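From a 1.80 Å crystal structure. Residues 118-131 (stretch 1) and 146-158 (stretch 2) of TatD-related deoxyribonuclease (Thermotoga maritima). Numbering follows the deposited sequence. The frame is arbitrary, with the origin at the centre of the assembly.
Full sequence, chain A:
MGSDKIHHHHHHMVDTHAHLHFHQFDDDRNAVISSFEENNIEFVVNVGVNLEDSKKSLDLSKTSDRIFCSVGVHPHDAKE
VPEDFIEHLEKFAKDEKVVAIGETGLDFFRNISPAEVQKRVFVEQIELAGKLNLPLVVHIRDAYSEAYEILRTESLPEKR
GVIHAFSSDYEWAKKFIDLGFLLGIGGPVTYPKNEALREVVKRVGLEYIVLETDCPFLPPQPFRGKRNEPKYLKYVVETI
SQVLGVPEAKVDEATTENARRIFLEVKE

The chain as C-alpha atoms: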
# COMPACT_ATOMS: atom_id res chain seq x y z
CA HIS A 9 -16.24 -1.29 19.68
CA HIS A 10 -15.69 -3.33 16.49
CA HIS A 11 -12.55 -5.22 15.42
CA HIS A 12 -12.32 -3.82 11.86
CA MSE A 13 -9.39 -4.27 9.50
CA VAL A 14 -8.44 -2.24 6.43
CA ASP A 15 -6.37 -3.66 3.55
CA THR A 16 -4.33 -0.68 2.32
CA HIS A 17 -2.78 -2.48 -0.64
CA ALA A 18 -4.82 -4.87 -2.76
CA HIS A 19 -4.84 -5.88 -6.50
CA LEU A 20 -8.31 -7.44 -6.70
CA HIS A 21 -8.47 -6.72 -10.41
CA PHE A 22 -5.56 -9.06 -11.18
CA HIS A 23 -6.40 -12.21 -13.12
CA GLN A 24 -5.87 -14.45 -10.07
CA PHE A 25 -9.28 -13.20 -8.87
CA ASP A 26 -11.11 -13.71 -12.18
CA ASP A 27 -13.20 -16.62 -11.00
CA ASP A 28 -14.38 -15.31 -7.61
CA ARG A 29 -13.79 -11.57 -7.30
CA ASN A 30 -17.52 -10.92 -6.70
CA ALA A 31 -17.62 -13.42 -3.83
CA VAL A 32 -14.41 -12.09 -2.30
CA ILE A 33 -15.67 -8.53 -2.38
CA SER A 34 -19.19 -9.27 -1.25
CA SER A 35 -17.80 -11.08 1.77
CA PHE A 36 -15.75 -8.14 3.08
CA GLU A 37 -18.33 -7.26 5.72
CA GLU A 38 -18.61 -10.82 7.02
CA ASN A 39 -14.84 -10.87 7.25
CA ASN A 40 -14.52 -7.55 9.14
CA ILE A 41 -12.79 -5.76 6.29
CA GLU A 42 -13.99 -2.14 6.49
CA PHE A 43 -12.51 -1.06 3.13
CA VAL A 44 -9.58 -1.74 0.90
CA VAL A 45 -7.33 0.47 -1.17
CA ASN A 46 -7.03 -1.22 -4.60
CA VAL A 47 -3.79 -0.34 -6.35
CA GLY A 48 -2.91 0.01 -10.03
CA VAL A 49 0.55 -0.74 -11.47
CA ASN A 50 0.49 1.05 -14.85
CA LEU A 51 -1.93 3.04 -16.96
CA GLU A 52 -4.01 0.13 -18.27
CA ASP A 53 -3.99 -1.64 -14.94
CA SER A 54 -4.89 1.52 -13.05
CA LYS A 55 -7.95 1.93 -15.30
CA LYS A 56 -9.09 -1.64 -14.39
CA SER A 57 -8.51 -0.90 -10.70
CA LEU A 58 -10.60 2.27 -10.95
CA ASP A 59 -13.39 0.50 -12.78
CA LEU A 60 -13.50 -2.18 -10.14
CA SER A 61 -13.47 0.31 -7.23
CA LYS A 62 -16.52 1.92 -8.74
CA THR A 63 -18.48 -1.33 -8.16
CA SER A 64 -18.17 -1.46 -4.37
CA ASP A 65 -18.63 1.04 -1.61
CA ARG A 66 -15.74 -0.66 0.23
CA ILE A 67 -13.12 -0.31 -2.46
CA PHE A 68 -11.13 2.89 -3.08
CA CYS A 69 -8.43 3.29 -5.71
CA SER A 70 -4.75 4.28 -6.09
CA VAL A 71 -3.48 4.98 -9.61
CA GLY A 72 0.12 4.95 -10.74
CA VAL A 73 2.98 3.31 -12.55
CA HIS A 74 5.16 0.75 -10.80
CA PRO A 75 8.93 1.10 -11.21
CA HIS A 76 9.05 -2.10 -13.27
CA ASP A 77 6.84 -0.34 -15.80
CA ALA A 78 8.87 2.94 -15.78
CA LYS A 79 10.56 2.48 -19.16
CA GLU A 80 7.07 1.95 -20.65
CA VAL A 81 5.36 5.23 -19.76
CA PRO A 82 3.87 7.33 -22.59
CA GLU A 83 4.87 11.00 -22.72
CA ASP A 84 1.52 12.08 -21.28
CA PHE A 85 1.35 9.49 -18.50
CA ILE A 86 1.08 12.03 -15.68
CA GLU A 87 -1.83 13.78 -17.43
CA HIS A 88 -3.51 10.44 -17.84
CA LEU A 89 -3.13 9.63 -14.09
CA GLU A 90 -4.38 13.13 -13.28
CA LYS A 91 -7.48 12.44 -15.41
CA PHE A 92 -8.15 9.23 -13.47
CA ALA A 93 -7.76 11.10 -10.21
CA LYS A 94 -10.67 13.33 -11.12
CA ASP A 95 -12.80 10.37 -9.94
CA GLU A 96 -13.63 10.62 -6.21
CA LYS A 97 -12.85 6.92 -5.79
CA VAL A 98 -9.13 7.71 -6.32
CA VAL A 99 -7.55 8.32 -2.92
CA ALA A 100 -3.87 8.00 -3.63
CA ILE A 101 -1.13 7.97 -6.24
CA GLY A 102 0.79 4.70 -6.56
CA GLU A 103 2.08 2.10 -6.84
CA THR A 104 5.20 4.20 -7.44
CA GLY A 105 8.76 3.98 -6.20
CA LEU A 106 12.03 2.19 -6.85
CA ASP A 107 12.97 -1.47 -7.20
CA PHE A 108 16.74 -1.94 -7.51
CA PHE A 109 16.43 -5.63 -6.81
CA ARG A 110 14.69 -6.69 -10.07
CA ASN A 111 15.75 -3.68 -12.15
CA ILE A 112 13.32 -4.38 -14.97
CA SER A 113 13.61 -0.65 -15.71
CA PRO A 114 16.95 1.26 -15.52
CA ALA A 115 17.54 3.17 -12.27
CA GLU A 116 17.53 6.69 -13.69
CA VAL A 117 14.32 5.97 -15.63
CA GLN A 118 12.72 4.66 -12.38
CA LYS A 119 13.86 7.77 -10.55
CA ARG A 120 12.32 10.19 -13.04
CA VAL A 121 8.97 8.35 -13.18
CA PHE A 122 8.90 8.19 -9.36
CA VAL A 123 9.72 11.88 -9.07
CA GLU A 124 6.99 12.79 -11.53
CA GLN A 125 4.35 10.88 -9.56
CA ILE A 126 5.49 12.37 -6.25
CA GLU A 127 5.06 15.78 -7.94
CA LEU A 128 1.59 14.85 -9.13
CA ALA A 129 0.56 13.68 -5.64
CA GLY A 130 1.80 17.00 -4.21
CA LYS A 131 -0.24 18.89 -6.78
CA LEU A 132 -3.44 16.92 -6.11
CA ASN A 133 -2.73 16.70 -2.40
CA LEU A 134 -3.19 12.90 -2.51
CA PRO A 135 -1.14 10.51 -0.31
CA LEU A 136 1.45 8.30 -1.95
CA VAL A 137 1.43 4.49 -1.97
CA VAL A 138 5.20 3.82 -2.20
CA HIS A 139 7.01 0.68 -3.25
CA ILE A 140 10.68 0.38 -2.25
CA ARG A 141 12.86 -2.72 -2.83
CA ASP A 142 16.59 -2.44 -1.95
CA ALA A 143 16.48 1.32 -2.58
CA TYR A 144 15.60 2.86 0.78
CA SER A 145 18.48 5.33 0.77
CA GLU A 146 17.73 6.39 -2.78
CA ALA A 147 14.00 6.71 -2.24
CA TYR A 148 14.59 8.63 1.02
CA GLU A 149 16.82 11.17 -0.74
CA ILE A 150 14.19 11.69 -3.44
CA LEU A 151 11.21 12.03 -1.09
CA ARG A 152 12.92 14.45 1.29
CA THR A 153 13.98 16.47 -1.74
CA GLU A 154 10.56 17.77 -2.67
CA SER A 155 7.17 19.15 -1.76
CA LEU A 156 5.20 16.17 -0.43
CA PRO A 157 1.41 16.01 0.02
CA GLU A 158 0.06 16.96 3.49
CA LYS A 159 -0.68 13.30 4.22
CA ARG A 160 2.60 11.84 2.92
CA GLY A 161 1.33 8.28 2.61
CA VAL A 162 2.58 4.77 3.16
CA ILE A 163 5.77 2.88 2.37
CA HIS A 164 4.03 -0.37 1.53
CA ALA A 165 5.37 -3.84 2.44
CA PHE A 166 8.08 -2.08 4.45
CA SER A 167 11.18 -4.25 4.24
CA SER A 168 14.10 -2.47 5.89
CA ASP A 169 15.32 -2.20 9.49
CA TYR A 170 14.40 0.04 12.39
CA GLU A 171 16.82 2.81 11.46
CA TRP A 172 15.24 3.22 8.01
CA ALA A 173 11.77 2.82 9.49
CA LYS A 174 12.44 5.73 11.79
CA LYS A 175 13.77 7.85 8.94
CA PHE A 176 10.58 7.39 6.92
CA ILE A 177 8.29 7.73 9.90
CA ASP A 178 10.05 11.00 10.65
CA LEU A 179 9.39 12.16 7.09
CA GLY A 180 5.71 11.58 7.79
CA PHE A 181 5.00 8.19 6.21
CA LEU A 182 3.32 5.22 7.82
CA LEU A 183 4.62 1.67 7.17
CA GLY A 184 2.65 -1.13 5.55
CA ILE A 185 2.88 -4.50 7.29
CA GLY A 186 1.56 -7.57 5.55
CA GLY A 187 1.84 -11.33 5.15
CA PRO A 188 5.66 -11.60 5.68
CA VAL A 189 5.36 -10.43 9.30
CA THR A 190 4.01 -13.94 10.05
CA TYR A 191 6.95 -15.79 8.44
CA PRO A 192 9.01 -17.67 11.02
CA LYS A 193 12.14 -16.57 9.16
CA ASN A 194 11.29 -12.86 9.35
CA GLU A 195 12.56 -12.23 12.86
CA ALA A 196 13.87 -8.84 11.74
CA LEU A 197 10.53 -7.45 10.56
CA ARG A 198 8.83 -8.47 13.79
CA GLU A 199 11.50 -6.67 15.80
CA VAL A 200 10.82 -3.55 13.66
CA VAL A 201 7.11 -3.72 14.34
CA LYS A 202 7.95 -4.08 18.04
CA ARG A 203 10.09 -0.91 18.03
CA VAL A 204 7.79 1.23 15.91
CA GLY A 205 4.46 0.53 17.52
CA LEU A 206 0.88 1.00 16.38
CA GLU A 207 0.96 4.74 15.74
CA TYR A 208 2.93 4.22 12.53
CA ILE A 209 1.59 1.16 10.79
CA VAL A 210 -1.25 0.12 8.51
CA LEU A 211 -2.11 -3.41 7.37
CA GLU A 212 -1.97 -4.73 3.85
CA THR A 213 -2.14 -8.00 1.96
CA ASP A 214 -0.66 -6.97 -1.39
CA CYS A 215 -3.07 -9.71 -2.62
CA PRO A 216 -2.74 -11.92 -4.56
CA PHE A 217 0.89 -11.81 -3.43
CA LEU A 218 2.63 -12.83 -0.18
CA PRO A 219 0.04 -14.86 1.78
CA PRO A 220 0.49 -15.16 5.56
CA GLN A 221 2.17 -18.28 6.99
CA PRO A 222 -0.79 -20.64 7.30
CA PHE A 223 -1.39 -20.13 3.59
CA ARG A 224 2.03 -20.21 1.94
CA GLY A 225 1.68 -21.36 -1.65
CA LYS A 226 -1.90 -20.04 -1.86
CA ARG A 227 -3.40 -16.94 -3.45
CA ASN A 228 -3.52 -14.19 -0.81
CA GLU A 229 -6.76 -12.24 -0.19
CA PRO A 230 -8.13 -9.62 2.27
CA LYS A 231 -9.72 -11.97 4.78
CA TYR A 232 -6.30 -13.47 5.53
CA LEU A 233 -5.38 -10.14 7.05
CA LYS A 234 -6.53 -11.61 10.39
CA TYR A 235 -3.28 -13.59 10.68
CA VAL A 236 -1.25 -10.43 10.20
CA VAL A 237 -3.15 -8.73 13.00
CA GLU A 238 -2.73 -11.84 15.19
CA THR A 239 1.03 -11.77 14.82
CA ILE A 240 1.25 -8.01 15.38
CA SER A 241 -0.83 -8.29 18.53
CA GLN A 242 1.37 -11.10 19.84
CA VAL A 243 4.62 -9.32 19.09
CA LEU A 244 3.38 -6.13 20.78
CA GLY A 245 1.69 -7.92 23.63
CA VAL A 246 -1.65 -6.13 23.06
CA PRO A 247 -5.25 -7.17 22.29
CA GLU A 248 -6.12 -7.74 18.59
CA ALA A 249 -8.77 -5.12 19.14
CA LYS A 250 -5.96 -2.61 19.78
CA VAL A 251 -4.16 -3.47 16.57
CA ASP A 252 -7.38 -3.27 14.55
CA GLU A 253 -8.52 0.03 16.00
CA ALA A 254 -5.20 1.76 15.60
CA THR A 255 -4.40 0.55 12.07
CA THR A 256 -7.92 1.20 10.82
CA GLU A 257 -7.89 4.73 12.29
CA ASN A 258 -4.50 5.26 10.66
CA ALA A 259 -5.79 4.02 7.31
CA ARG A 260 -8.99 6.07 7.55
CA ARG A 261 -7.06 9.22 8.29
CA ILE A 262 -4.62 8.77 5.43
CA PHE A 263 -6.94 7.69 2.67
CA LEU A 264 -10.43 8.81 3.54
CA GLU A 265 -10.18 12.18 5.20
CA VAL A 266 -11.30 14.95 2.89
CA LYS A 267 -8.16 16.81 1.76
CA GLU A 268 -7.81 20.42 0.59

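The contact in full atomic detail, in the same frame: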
# COMPACT_ATOMS: atom_id res chain seq x y z
N GLN A 118 13.62 4.88 -13.54
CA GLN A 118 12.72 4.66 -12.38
C GLN A 118 12.64 5.95 -11.57
O GLN A 118 11.56 6.39 -11.16
CB GLN A 118 13.27 3.57 -11.46
CG GLN A 118 13.16 2.16 -12.02
CD GLN A 118 13.55 1.15 -10.99
OE1 GLN A 118 13.22 1.30 -9.81
NE2 GLN A 118 14.27 0.11 -11.42
N LYS A 119 13.80 6.54 -11.31
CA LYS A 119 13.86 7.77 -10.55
C LYS A 119 13.03 8.89 -11.16
O LYS A 119 12.29 9.55 -10.44
CB LYS A 119 15.30 8.26 -10.40
CG LYS A 119 16.10 7.49 -9.41
CD LYS A 119 17.53 8.01 -9.44
CE LYS A 119 18.40 7.45 -8.34
NZ LYS A 119 19.74 8.14 -8.42
N ARG A 120 13.11 9.11 -12.48
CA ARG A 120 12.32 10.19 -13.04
C ARG A 120 10.81 9.96 -12.97
O ARG A 120 10.05 10.89 -12.69
CB ARG A 120 12.74 10.51 -14.49
CG ARG A 120 12.22 9.57 -15.54
CD ARG A 120 12.01 10.28 -16.89
NE ARG A 120 10.64 10.04 -17.35
CZ ARG A 120 9.82 10.98 -17.83
NH1 ARG A 120 10.23 12.25 -17.93
NH2 ARG A 120 8.57 10.67 -18.15
N VAL A 121 10.39 8.73 -13.22
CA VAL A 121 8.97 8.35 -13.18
C VAL A 121 8.42 8.46 -11.75
O VAL A 121 7.26 8.86 -11.55
CB VAL A 121 8.80 6.91 -13.73
CG1 VAL A 121 7.40 6.36 -13.45
CG2 VAL A 121 9.07 6.90 -15.26
N PHE A 122 9.26 8.13 -10.78
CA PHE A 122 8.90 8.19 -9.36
C PHE A 122 8.77 9.67 -8.99
O PHE A 122 7.79 10.10 -8.38
CB PHE A 122 10.00 7.52 -8.53
CG PHE A 122 9.78 7.58 -7.03
CD1 PHE A 122 8.51 7.51 -6.48
CD2 PHE A 122 10.87 7.57 -6.17
CE1 PHE A 122 8.32 7.42 -5.09
CE2 PHE A 122 10.71 7.47 -4.77
CZ PHE A 122 9.43 7.40 -4.23
N VAL A 123 9.77 10.46 -9.38
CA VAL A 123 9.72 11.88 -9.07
C VAL A 123 8.48 12.54 -9.68
O VAL A 123 7.81 13.33 -9.04
CB VAL A 123 10.99 12.60 -9.60
CG1 VAL A 123 10.79 14.12 -9.58
CG2 VAL A 123 12.18 12.23 -8.72
N GLU A 124 8.15 12.20 -10.91
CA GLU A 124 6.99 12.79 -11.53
C GLU A 124 5.67 12.44 -10.84
O GLU A 124 4.76 13.27 -10.82
CB GLU A 124 6.96 12.41 -13.01
CG GLU A 124 8.29 12.78 -13.69
CD GLU A 124 8.26 12.75 -15.21
OE1 GLU A 124 7.77 11.77 -15.78
OE2 GLU A 124 8.76 13.72 -15.84
N GLN A 125 5.58 11.26 -10.24
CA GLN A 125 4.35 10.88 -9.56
C GLN A 125 4.28 11.55 -8.18
O GLN A 125 3.19 11.91 -7.69
CB GLN A 125 4.26 9.37 -9.46
CG GLN A 125 3.92 8.76 -10.81
CD GLN A 125 3.85 7.26 -10.78
OE1 GLN A 125 2.83 6.68 -10.42
NE2 GLN A 125 4.94 6.61 -11.16
N ILE A 126 5.44 11.71 -7.55
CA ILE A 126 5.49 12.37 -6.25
C ILE A 126 5.01 13.80 -6.52
O ILE A 126 4.22 14.36 -5.75
CB ILE A 126 6.95 12.43 -5.74
CG1 ILE A 126 7.38 11.03 -5.29
CG2 ILE A 126 7.08 13.46 -4.63
CD1 ILE A 126 8.88 10.97 -4.96
N GLU A 127 5.48 14.41 -7.62
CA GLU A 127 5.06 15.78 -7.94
C GLU A 127 3.56 15.85 -8.21
O GLU A 127 2.89 16.83 -7.81
CB GLU A 127 5.86 16.33 -9.13
CG GLU A 127 7.32 16.40 -8.77
CD GLU A 127 8.21 16.97 -9.87
OE1 GLU A 127 8.10 16.54 -11.04
OE2 GLU A 127 9.04 17.82 -9.54
N LEU A 128 3.01 14.83 -8.86
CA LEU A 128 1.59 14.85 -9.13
C LEU A 128 0.80 14.73 -7.81
O LEU A 128 -0.21 15.41 -7.61
CB LEU A 128 1.19 13.69 -10.05
CG LEU A 128 -0.32 13.54 -10.26
CD1 LEU A 128 -0.90 14.75 -10.99
CD2 LEU A 128 -0.58 12.28 -11.06
N ALA A 129 1.25 13.85 -6.92
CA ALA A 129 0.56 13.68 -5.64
C ALA A 129 0.58 15.01 -4.85
O ALA A 129 -0.41 15.38 -4.19
CB ALA A 129 1.22 12.56 -4.83
N GLY A 130 1.70 15.73 -4.91
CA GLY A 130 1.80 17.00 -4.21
C GLY A 130 0.77 17.96 -4.79
O GLY A 130 0.03 18.65 -4.06
N LYS A 131 0.70 18.01 -6.11
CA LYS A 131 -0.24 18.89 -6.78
C LYS A 131 -1.70 18.60 -6.42
O LYS A 131 -2.50 19.52 -6.14
CB LYS A 131 -0.04 18.75 -8.29
CG LYS A 131 -1.04 19.53 -9.13
CD LYS A 131 -0.76 19.32 -10.62
CE LYS A 131 -1.85 19.89 -11.52
NZ LYS A 131 -1.68 19.44 -12.94
N GLU A 146 18.03 5.61 -1.59
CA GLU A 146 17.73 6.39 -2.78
C GLU A 146 16.33 6.99 -2.77
O GLU A 146 16.13 8.15 -3.17
CB GLU A 146 17.95 5.53 -4.04
CG GLU A 146 19.42 5.10 -4.28
CD GLU A 146 19.82 3.78 -3.61
OE1 GLU A 146 19.17 3.37 -2.61
OE2 GLU A 146 20.80 3.16 -4.08
N ALA A 147 15.36 6.22 -2.29
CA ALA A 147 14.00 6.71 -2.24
C ALA A 147 13.94 7.82 -1.18
O ALA A 147 13.33 8.86 -1.41
CB ALA A 147 13.05 5.57 -1.88
N TYR A 148 14.59 7.61 -0.04
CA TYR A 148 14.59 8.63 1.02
C TYR A 148 15.08 9.97 0.47
O TYR A 148 14.43 10.99 0.64
CB TYR A 148 15.48 8.22 2.18
CG TYR A 148 15.43 9.21 3.32
CD1 TYR A 148 14.31 9.30 4.16
CD2 TYR A 148 16.52 10.05 3.58
CE1 TYR A 148 14.28 10.20 5.24
CE2 TYR A 148 16.50 10.95 4.66
CZ TYR A 148 15.38 11.02 5.48
OH TYR A 148 15.35 11.93 6.52
N GLU A 149 16.25 9.95 -0.17
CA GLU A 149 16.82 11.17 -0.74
C GLU A 149 15.81 11.88 -1.66
O GLU A 149 15.63 13.09 -1.59
CB GLU A 149 18.08 10.83 -1.56
CG GLU A 149 19.36 10.69 -0.75
CD GLU A 149 19.85 12.02 -0.17
OE1 GLU A 149 19.78 13.04 -0.89
OE2 GLU A 149 20.31 12.03 0.99
N ILE A 150 15.16 11.11 -2.53
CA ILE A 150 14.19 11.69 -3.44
C ILE A 150 12.98 12.29 -2.73
O ILE A 150 12.59 13.42 -2.99
CB ILE A 150 13.70 10.62 -4.43
CG1 ILE A 150 14.85 10.24 -5.37
CG2 ILE A 150 12.51 11.14 -5.23
CD1 ILE A 150 14.48 9.13 -6.38
N LEU A 151 12.39 11.54 -1.82
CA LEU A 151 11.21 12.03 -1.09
C LEU A 151 11.49 13.29 -0.27
O LEU A 151 10.74 14.27 -0.33
CB LEU A 151 10.67 10.92 -0.20
CG LEU A 151 10.01 9.79 -1.02
CD1 LEU A 151 9.93 8.49 -0.24
CD2 LEU A 151 8.63 10.26 -1.44
N ARG A 152 12.59 13.29 0.47
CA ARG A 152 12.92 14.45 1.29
C ARG A 152 13.28 15.65 0.43
O ARG A 152 13.25 16.78 0.89
CB ARG A 152 14.06 14.12 2.26
CG ARG A 152 15.43 13.92 1.64
CD ARG A 152 16.52 13.95 2.73
NE ARG A 152 17.89 14.02 2.21
CZ ARG A 152 18.28 14.79 1.19
NH1 ARG A 152 17.40 15.56 0.56
NH2 ARG A 152 19.55 14.82 0.82
N THR A 153 13.61 15.40 -0.83
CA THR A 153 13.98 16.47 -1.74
C THR A 153 12.81 17.38 -2.14
O THR A 153 13.00 18.59 -2.30
CB THR A 153 14.64 15.93 -3.04
OG1 THR A 153 15.93 15.37 -2.72
CG2 THR A 153 14.81 17.05 -4.07
N GLU A 154 11.61 16.85 -2.30
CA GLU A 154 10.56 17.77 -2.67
C GLU A 154 9.34 17.99 -1.80
O GLU A 154 9.26 17.54 -0.66
CB GLU A 154 10.14 17.56 -4.12
CG GLU A 154 10.02 16.15 -4.64
CD GLU A 154 10.02 16.19 -6.16
OE1 GLU A 154 9.36 17.09 -6.72
OE2 GLU A 154 10.69 15.35 -6.80
N SER A 155 8.43 18.77 -2.37
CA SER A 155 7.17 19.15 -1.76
C SER A 155 6.16 18.00 -1.72
O SER A 155 5.43 17.77 -2.69
CB SER A 155 6.58 20.33 -2.53
OG SER A 155 5.41 20.84 -1.90
N LEU A 156 6.11 17.30 -0.59
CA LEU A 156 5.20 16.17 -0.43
C LEU A 156 3.78 16.58 -0.04
O LEU A 156 3.56 17.64 0.54
CB LEU A 156 5.73 15.24 0.64
CG LEU A 156 7.11 14.68 0.34
CD1 LEU A 156 7.58 13.88 1.53
CD2 LEU A 156 7.05 13.83 -0.90
N PRO A 157 2.80 15.71 -0.33
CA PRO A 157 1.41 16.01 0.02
C PRO A 157 1.30 16.06 1.54
O PRO A 157 2.11 15.42 2.23
CB PRO A 157 0.63 14.82 -0.54
CG PRO A 157 1.56 14.20 -1.54
CD PRO A 157 2.92 14.38 -0.95
N GLU A 158 0.31 16.80 2.05
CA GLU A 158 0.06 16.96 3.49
C GLU A 158 0.16 15.59 4.15
O GLU A 158 0.95 15.39 5.08
CB GLU A 158 -1.33 17.54 3.72
CG GLU A 158 -1.49 18.99 3.25
CD GLU A 158 -2.94 19.44 3.16
OE1 GLU A 158 -3.85 18.59 3.30
OE2 GLU A 158 -3.19 20.64 2.94

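Helix 118-131 and the helix that opens stretch 2 run in roughly the same direction, their axes crossing at -36° and approaching to 10.6 Å; farther on, from E154, the chain continues as a loop along the first helix. No hydrogen bond links the stretches, so the contact rests on shape and apolar packing. The main bump is I150 (chi1 m, chi2 t), which fills a hollow formed by K119, F122, V123 and I126. Its CD1 lies 3.8 Å from CG of K119, an aliphatic part of that lysine, and 3.9 Å from CD2 of F122, while its CG2 meets CG2 of V123 at 3.7 Å. One turn along, I126 answers in the other direction: its CD1 reaches CG2 of I150 and CD2 of L151, both at 3.6 Å, and its CG2 touches CD2 of L156 at 3.7 Å. The F122 ring packs obliquely against A147, I150 and L151. Where the loop passes the first helix, CA of G130 comes within 4.4 Å of CA of P157. The missing side chain of G130 leaves room for the carbonyl of S155: an ideal CB on G130 would lie 2.8 Å from O of S155, a clash, whereas CA of G130 stands 4.0 Å from that O. Beside it, CG of P157 rests 3.7 Å from CB of A129. One pairing is unfavourable on charge: OE2 of E127 and OE1 of E154, two acceptors, stand 2.9 Å apart.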